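Local coordinates for protein succinate-semialdehyde dehydrogenase (Streptococcus pyogenes MGAS1882, PDB 4OGD) that probably oxidises succinic semialdehyde to succinate with NADP+ as the cofactor, as a member of the aldehyde dehydrogenase family, at residues Ile69-Asp73 against Met74-Phe78; Leu305-Ala308 against Gln309-Ala312. All coordinates share one frame; numbering follows the deposited sequence.

Contact 1: Ile69-Asp73 against Met74-Phe78; sequences IMTKD and MGKLF
Met70 and Thr71 bond forward to Met74 and Gly75 at the end of helix 63-74. Met74 N donates to Met70 O over 3.0 Å and is nearly straight, at 168° on the hydrogen. Gly75 N donates to Thr71 O at 2.8 Å, but this bond is bent to 136°. Gly75, with positive phi, is where the chain turns out of the helix.

One side-chain bond ties the helix to the loop. Thr71 OG1 gives its proton to Lys76 O at 2.8 Å and approaches tilted from the carbonyl plane. Thr71 OG1 also lies at the edge of the Phe78 ring, near its plane.

In Met74, CG sits between the backbone N and the carbonyl carbon (chi1 50°), and the chain bends again at chi2 and chi3. Its SD thus comes 3.5 Å from Met70 O and takes a weak bond from Lys76 N.

Two charged ends point to other partners. Lys76 NZ pairs with Glu84, and Asp73 bonds Thr5 and Ser163. The buried turn joins helix 63-74 to helix 78-103, with Leu77 at the N-cap position of the latter, and helix 161-173 packs against Ile69 and Asp73.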
loop_
_atom_site.group_PDB
_atom_site.type_symbol
_atom_site.label_atom_id
_atom_site.label_comp_id
_atom_site.label_asym_id
_atom_site.label_seq_id
_atom_site.Cartn_x
_atom_site.Cartn_y
_atom_site.Cartn_z
ATOM N N ILE A 69 17.629 -10.766 -26.787
ATOM C CA ILE A 69 17.751 -9.385 -26.329
ATOM C C ILE A 69 18.107 -9.367 -24.844
ATOM O O ILE A 69 18.978 -8.610 -24.405
ATOM C CB ILE A 69 16.450 -8.602 -26.579
ATOM C CG1 ILE A 69 16.354 -8.227 -28.059
ATOM C CG2 ILE A 69 16.392 -7.347 -25.712
ATOM C CD1 ILE A 69 15.027 -7.615 -28.451
ATOM N N MET A 70 17.460 -10.234 -24.076
ATOM C CA MET A 70 17.743 -10.294 -22.644
ATOM C C MET A 70 19.144 -10.843 -22.345
ATOM O O MET A 70 19.869 -10.295 -21.509
ATOM C CB MET A 70 16.672 -11.100 -21.920
ATOM C CG MET A 70 15.331 -10.415 -21.916
ATOM S SD MET A 70 14.168 -11.272 -20.840
ATOM C CE MET A 70 13.298 -12.302 -22.017
ATOM N N THR A 71 19.529 -11.907 -23.041
ATOM C CA THR A 71 20.874 -12.468 -22.888
ATOM C C THR A 71 21.961 -11.445 -23.236
ATOM O O THR A 71 22.943 -11.281 -22.500
ATOM C CB THR A 71 21.044 -13.717 -23.767
ATOM O OG1 THR A 71 20.164 -14.752 -23.307
ATOM C CG2 THR A 71 22.499 -14.210 -23.723
ATOM N N LYS A 72 21.788 -10.751 -24.358
ATOM C CA LYS A 72 22.768 -9.749 -24.764
ATOM C C LYS A 72 22.833 -8.532 -23.833
ATOM O O LYS A 72 23.887 -7.913 -23.704
ATOM C CB LYS A 72 22.567 -9.344 -26.235
ATOM C CG LYS A 72 22.791 -10.501 -27.233
ATOM C CD LYS A 72 24.250 -10.964 -27.254
ATOM C CE LYS A 72 24.439 -12.280 -28.020
ATOM N NZ LYS A 72 24.168 -12.152 -29.490
ATOM N N ASP A 73 21.724 -8.205 -23.169
ATOM C CA ASP A 73 21.700 -7.087 -22.215
ATOM C C ASP A 73 22.380 -7.452 -20.895
ATOM O O ASP A 73 23.281 -6.746 -20.415
ATOM C CB ASP A 73 20.252 -6.665 -21.887
ATOM C CG ASP A 73 19.730 -5.531 -22.776
ATOM O OD1 ASP A 73 20.465 -4.995 -23.636
ATOM O OD2 ASP A 73 18.553 -5.162 -22.588
ATOM N N MET A 74 21.944 -8.548 -20.294
ATOM C CA MET A 74 22.341 -8.806 -18.913
ATOM C C MET A 74 22.978 -10.166 -18.651
ATOM O O MET A 74 23.283 -10.495 -17.504
ATOM C CB MET A 74 21.176 -8.515 -17.953
ATOM C CG MET A 74 19.851 -9.167 -18.319
ATOM S SD MET A 74 19.845 -10.944 -18.097
ATOM C CE MET A 74 20.171 -11.044 -16.329
ATOM N N GLY A 75 23.181 -10.950 -19.709
ATOM C CA GLY A 75 24.022 -12.134 -19.629
ATOM C C GLY A 75 23.394 -13.482 -19.347
ATOM O O GLY A 75 24.103 -14.490 -19.380
ATOM N N LYS A 76 22.097 -13.530 -19.046
ATOM C CA LYS A 76 21.513 -14.795 -18.610
ATOM C C LYS A 76 21.505 -15.825 -19.719
ATOM O O LYS A 76 21.499 -15.473 -20.900
ATOM C CB LYS A 76 20.102 -14.629 -18.032
ATOM C CG LYS A 76 19.015 -14.254 -19.026
ATOM C CD LYS A 76 17.636 -14.360 -18.363
ATOM C CE LYS A 76 17.493 -13.424 -17.156
ATOM N NZ LYS A 76 16.267 -13.727 -16.337
ATOM N N LEU A 77 21.512 -17.094 -19.327
ATOM C CA LEU A 77 21.432 -18.195 -20.282
ATOM C C LEU A 77 20.267 -17.966 -21.242
ATOM O O LEU A 77 19.180 -17.557 -20.830
ATOM C CB LEU A 77 21.234 -19.514 -19.544
ATOM C CG LEU A 77 22.319 -19.937 -18.559
ATOM C CD1 LEU A 77 21.976 -21.300 -17.977
ATOM C CD2 LEU A 77 23.692 -19.938 -19.214
ATOM N N PHE A 78 20.509 -18.177 -22.530
ATOM C CA PHE A 78 19.465 -18.039 -23.538
ATOM C C PHE A 78 18.254 -18.919 -23.218
ATOM O O PHE A 78 17.114 -18.512 -23.433
ATOM C CB PHE A 78 20.041 -18.397 -24.912
ATOM C CG PHE A 78 19.044 -18.346 -26.042
ATOM C CD1 PHE A 78 18.603 -17.129 -26.552
ATOM C CD2 PHE A 78 18.583 -19.520 -26.624
ATOM C CE1 PHE A 78 17.704 -17.080 -27.616
ATOM C CE2 PHE A 78 17.680 -19.480 -27.691
ATOM C CZ PHE A 78 17.242 -18.260 -28.183
#

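Contact 2: Leu305-Ala308 against Gln309-Ala312; sequences LSSA and QAKA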
loop_
_atom_site.group_PDB
_atom_site.type_symbol
_atom_site.label_atom_id
_atom_site.label_comp_id
_atom_site.label_asym_id
_atom_site.label_seq_id
_atom_site.Cartn_x
_atom_site.Cartn_y
_atom_site.Cartn_z
ATOM N N LEU A 305 27.873 -12.977 -14.541
ATOM C CA LEU A 305 27.013 -12.015 -13.856
ATOM C C LEU A 305 26.731 -10.819 -14.763
ATOM O O LEU A 305 27.379 -10.647 -15.800
ATOM C CB LEU A 305 27.623 -11.571 -12.524
ATOM C CG LEU A 305 27.945 -12.669 -11.506
ATOM C CD1 LEU A 305 28.224 -12.058 -10.130
ATOM C CD2 LEU A 305 26.834 -13.694 -11.417
ATOM N N SER A 306 25.783 -9.977 -14.364
ATOM C CA SER A 306 25.230 -8.963 -15.263
ATOM C C SER A 306 26.100 -7.733 -15.525
ATOM O O SER A 306 25.842 -6.992 -16.478
ATOM C CB SER A 306 23.862 -8.506 -14.755
ATOM O OG SER A 306 24.005 -7.842 -13.514
ATOM N N SER A 307 27.111 -7.497 -14.690
ATOM C CA SER A 307 28.001 -6.354 -14.894
ATOM C C SER A 307 29.329 -6.572 -14.184
ATOM O O SER A 307 29.454 -7.462 -13.352
ATOM C CB SER A 307 27.353 -5.056 -14.394
ATOM O OG SER A 307 27.291 -5.025 -12.973
ATOM N N ALA A 308 30.319 -5.747 -14.505
ATOM C CA ALA A 308 31.604 -5.834 -13.822
ATOM C C ALA A 308 31.435 -5.501 -12.345
ATOM O O ALA A 308 32.054 -6.136 -11.488
ATOM C CB ALA A 308 32.610 -4.900 -14.468
ATOM N N GLN A 309 30.594 -4.512 -12.055
ATOM C CA GLN A 309 30.342 -4.127 -10.668
ATOM C C GLN A 309 29.659 -5.250 -9.892
ATOM O O GLN A 309 29.998 -5.502 -8.737
ATOM C CB GLN A 309 29.517 -2.842 -10.577
ATOM C CG GLN A 309 29.454 -2.282 -9.160
ATOM C CD GLN A 309 30.827 -1.897 -8.636
ATOM O OE1 GLN A 309 31.530 -1.089 -9.245
ATOM N NE2 GLN A 309 31.220 -2.478 -7.509
ATOM N N ALA A 310 28.698 -5.927 -10.522
ATOM C CA ALA A 310 28.021 -7.041 -9.863
ATOM C C ALA A 310 29.031 -8.112 -9.459
ATOM O O ALA A 310 28.982 -8.638 -8.339
ATOM C CB ALA A 310 26.935 -7.628 -10.770
ATOM N N LYS A 311 29.949 -8.428 -10.367
ATOM C CA LYS A 311 30.998 -9.402 -10.079
ATOM C C LYS A 311 31.900 -8.934 -8.935
ATOM O O LYS A 311 32.180 -9.694 -8.007
ATOM C CB LYS A 311 31.823 -9.702 -11.341
ATOM C CG LYS A 311 33.132 -10.453 -11.059
ATOM C CD LYS A 311 33.773 -10.969 -12.342
ATOM C CE LYS A 311 35.151 -11.582 -12.071
ATOM N NZ LYS A 311 35.744 -12.209 -13.304
ATOM N N ALA A 312 32.347 -7.682 -9.001
ATOM C CA ALA A 312 33.190 -7.124 -7.947
ATOM C C ALA A 312 32.503 -7.196 -6.589
ATOM O O ALA A 312 33.109 -7.613 -5.595
ATOM C CB ALA A 312 33.584 -5.695 -8.271
#
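Ser307 and Ala310 meet at the first turn of helix 308-323, where an extended backbone changes to a helical one. Ser307 is extended, with phi -159° and psi 167°. Ala308 to Ala312 are all helical. Two backbone bonds of the i to i+4 kind begin the helix. Lys311 N reaches Ser307 O at 3.2 Å, and Ala312 N reaches Ala308 O at 2.9 Å. Both are close to straight on the hydrogen.

The Ser307 side chain adds a third bond. Its OG lies between the backbone N and the carbonyl carbon (chi1 71°), which brings it over the start of the helix. There it accepts from Ala310 N at 3.0 Å. This is the classic serine N-cap: the hydroxyl takes up an amide of the first turn, which lacks the i-4 helical carbonyl of later turns. Ser307 therefore serves the helix twice, through OG and through its own carbonyl.

Ala310 CB points back at the loop and lies 3.4 Å from Ser307 OG. On the same methyl rests Ser306 OG, in a looser contact. Leu305 folds over the turn from the loop side. Its CB faces Ala310 CB at 4.4 Å, and its CD1 touches Lys311 CA at 3.8 Å. The leucine also touches Ala259, Gln261 and Val342, while its backbone bonds to His340. Lys311 leaves the contact fully stretched, and NZ makes a weak bond to Phe341 O. Gln309 bends at chi2, and its NE2 bonds Asp313 one turn further along the helix.

Overall arrangement
Both contacts are helix ends, but of opposite kinds. Contact 1 finishes helix 63-74 with a glycine of positive phi, while contact 2 starts helix 308-323 with a serine cap. They hold different elements. Contact 1 is buried, and its loop passes at once into helix 78-103. Contact 2 is partly buried, with Ala308 and Gln309 exposed. In contact 1 a hydroxyl donates to a loop carbonyl, whereas in contact 2 a hydroxyl accepts from a helix amide. Their centres are about 14 Å apart, on the same side of the chain's centre. They touch directly where Met74 O packs 3.4 Å from Ser306 CB.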